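Local coordinates for probable adenylyl-sulfate kinase (Synechocystis sp., PDB 5CB8), which catalyses the ATP-dependent phosphorylation of adenosine 5'-phosphosulfate to 3'-phosphoadenylyl sulfate, a step in making activated sulfate, at residues 84-87 and 88-92. Residues are numbered along the deposited sequence; the frame is centred on the assembly and turned at random.
Sequences RRIG and FVSHL. With ACT (acetate ion), chain J; SO4 (sulfate ion), chain I.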
loop_
_atom_site.group_PDB
_atom_site.type_symbol
_atom_site.label_atom_id
_atom_site.label_comp_id
_atom_site.label_asym_id
_atom_site.label_seq_id
_atom_site.Cartn_x
_atom_site.Cartn_y
_atom_site.Cartn_z
ATOM N N ARG B 84 6.811 -8.582 -0.827
ATOM C CA ARG B 84 7.179 -7.579 0.174
ATOM C C ARG B 84 6.300 -6.327 0.101
ATOM O O ARG B 84 5.988 -5.716 1.138
ATOM C CB ARG B 84 8.671 -7.225 0.062
ATOM C CG ARG B 84 9.582 -8.297 0.659
ATOM C CD ARG B 84 11.017 -8.100 0.235
ATOM N NE ARG B 84 11.923 -8.940 1.017
ATOM C CZ ARG B 84 13.129 -9.313 0.612
ATOM N NH1 ARG B 84 13.571 -8.935 -0.583
ATOM N NH2 ARG B 84 13.890 -10.061 1.403
ATOM N N ARG B 85 5.884 -5.947 -1.107
ATOM C CA ARG B 85 5.052 -4.751 -1.260
ATOM C C ARG B 85 3.629 -5.013 -0.775
ATOM O O ARG B 85 3.019 -4.167 -0.115
ATOM C CB ARG B 85 5.040 -4.266 -2.715
ATOM C CG ARG B 85 4.421 -2.875 -2.885
ATOM C CD ARG B 85 4.565 -2.379 -4.325
ATOM N NE ARG B 85 5.968 -2.298 -4.735
ATOM C CZ ARG B 85 6.372 -2.260 -6.003
ATOM N NH1 ARG B 85 5.487 -2.297 -6.985
ATOM N NH2 ARG B 85 7.664 -2.170 -6.293
ATOM N N ILE B 86 3.104 -6.189 -1.098
ATOM C CA ILE B 86 1.812 -6.616 -0.566
ATOM C C ILE B 86 1.872 -6.658 0.966
ATOM O O ILE B 86 0.931 -6.229 1.654
ATOM C CB ILE B 86 1.410 -7.989 -1.138
ATOM C CG1 ILE B 86 1.078 -7.859 -2.635
ATOM C CG2 ILE B 86 0.218 -8.574 -0.364
ATOM C CD1 ILE B 86 1.017 -9.197 -3.391
ATOM N N GLY B 87 2.985 -7.160 1.498
ATOM C CA GLY B 87 3.174 -7.214 2.947
ATOM C C GLY B 87 3.202 -5.830 3.583
ATOM O O GLY B 87 2.677 -5.628 4.692
ATOM N N PHE B 88 3.831 -4.878 2.892
ATOM C CA PHE B 88 3.888 -3.492 3.366
ATOM C C PHE B 88 2.486 -2.936 3.574
ATOM O O PHE B 88 2.168 -2.386 4.631
ATOM C CB PHE B 88 4.657 -2.627 2.354
ATOM C CG PHE B 88 4.668 -1.148 2.681
ATOM C CD1 PHE B 88 3.680 -0.306 2.188
ATOM C CD2 PHE B 88 5.684 -0.601 3.451
ATOM C CE1 PHE B 88 3.695 1.053 2.479
ATOM C CE2 PHE B 88 5.709 0.759 3.741
ATOM C CZ PHE B 88 4.708 1.582 3.254
ATOM N N VAL B 89 1.649 -3.067 2.555
ATOM C CA VAL B 89 0.295 -2.540 2.613
ATOM C C VAL B 89 -0.524 -3.318 3.636
ATOM O O VAL B 89 -1.299 -2.724 4.391
ATOM C CB VAL B 89 -0.373 -2.616 1.227
ATOM C CG1 VAL B 89 -1.824 -2.138 1.285
ATOM C CG2 VAL B 89 0.428 -1.792 0.218
ATOM N N SER B 90 -0.351 -4.640 3.665
ATOM C CA SER B 90 -1.073 -5.484 4.626
ATOM C C SER B 90 -0.743 -5.090 6.060
ATOM O O SER B 90 -1.613 -5.073 6.937
ATOM C CB SER B 90 -0.721 -6.965 4.429
ATOM O OG SER B 90 -1.101 -7.408 3.139
ATOM N N HIS B 91 0.528 -4.790 6.297
ATOM C CA HIS B 91 0.977 -4.365 7.617
ATOM C C HIS B 91 0.308 -3.062 8.059
ATOM O O HIS B 91 -0.198 -2.972 9.182
ATOM C CB HIS B 91 2.490 -4.188 7.605
ATOM C CG HIS B 91 3.071 -3.855 8.940
ATOM N ND1 HIS B 91 4.277 -3.202 9.080
ATOM C CD2 HIS B 91 2.618 -4.088 10.197
ATOM C CE1 HIS B 91 4.544 -3.045 10.365
ATOM N NE2 HIS B 91 3.553 -3.571 11.064
ATOM N N LEU B 92 0.304 -2.050 7.191
ATOM C CA LEU B 92 -0.320 -0.772 7.559
ATOM C C LEU B 92 -1.806 -0.938 7.874
ATOM O O LEU B 92 -2.321 -0.338 8.828
ATOM C CB LEU B 92 -0.128 0.281 6.460
ATOM C CG LEU B 92 1.311 0.660 6.135
ATOM C CD1 LEU B 92 1.364 1.842 5.152
ATOM C CD2 LEU B 92 2.055 0.979 7.408
HETATM C C ACT J . 3.244 -2.450 14.443
HETATM O O ACT J . 2.641 -1.843 15.355
HETATM O OXT ACT J . 4.125 -1.807 13.828
HETATM C CH3 ACT J . 2.914 -3.867 14.101
HETATM S S SO4 I . 12.515 -5.534 -2.572
HETATM O O1 SO4 I . 11.339 -5.132 -1.795
HETATM O O2 SO4 I . 12.410 -4.945 -3.913
HETATM O O3 SO4 I . 13.724 -5.032 -1.913
HETATM O O4 SO4 I . 12.597 -7.008 -2.667
#
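Ser90 and Ile86 meet one turn apart on the alpha-helix 76-94, which packs against the parallel beta-sheet of this P-loop kinase. Four amides each donate a hydrogen bond to the carbonyl four residues earlier. They join Phe88 to Arg84, Val89 to Arg85, Ser90 to Ile86 and His91 to Gly87. The Ile86 oxygen is gripped twice. Ser90 N reaches Ile86 O at 2.9 Å, and Ser90 OG donates to the same Ile86 O at 2.8 Å, from above the carbonyl plane. The hydroxyl can do this because chi1 of -62° sets OG beside its own backbone N, facing back down the helix. This satisfies a buried hydroxyl on the side of the helix that faces the sheet, where Ser90 touches Val100 and Val102. With an alanine in place of Ser90 the second donor goes, and Ile86 O would probably keep just the backbone amide from this turn. Val89 packs on Val89 of the second subunit. The arginines find partners elsewhere: Arg85 NH1 donates to Leu68 O, and Arg84 NE pairs with Glu114. Arg84 and Thr81 OG1 both bind a sulfate, probably from the crystallisation liquor. The side chain of Arg84, extended from CG to NE, brings Arg84 NH1 to 3.0 Å from sulfate O4, a hydrogen bond in which O4 lies at the guanidinium edge, in its plane.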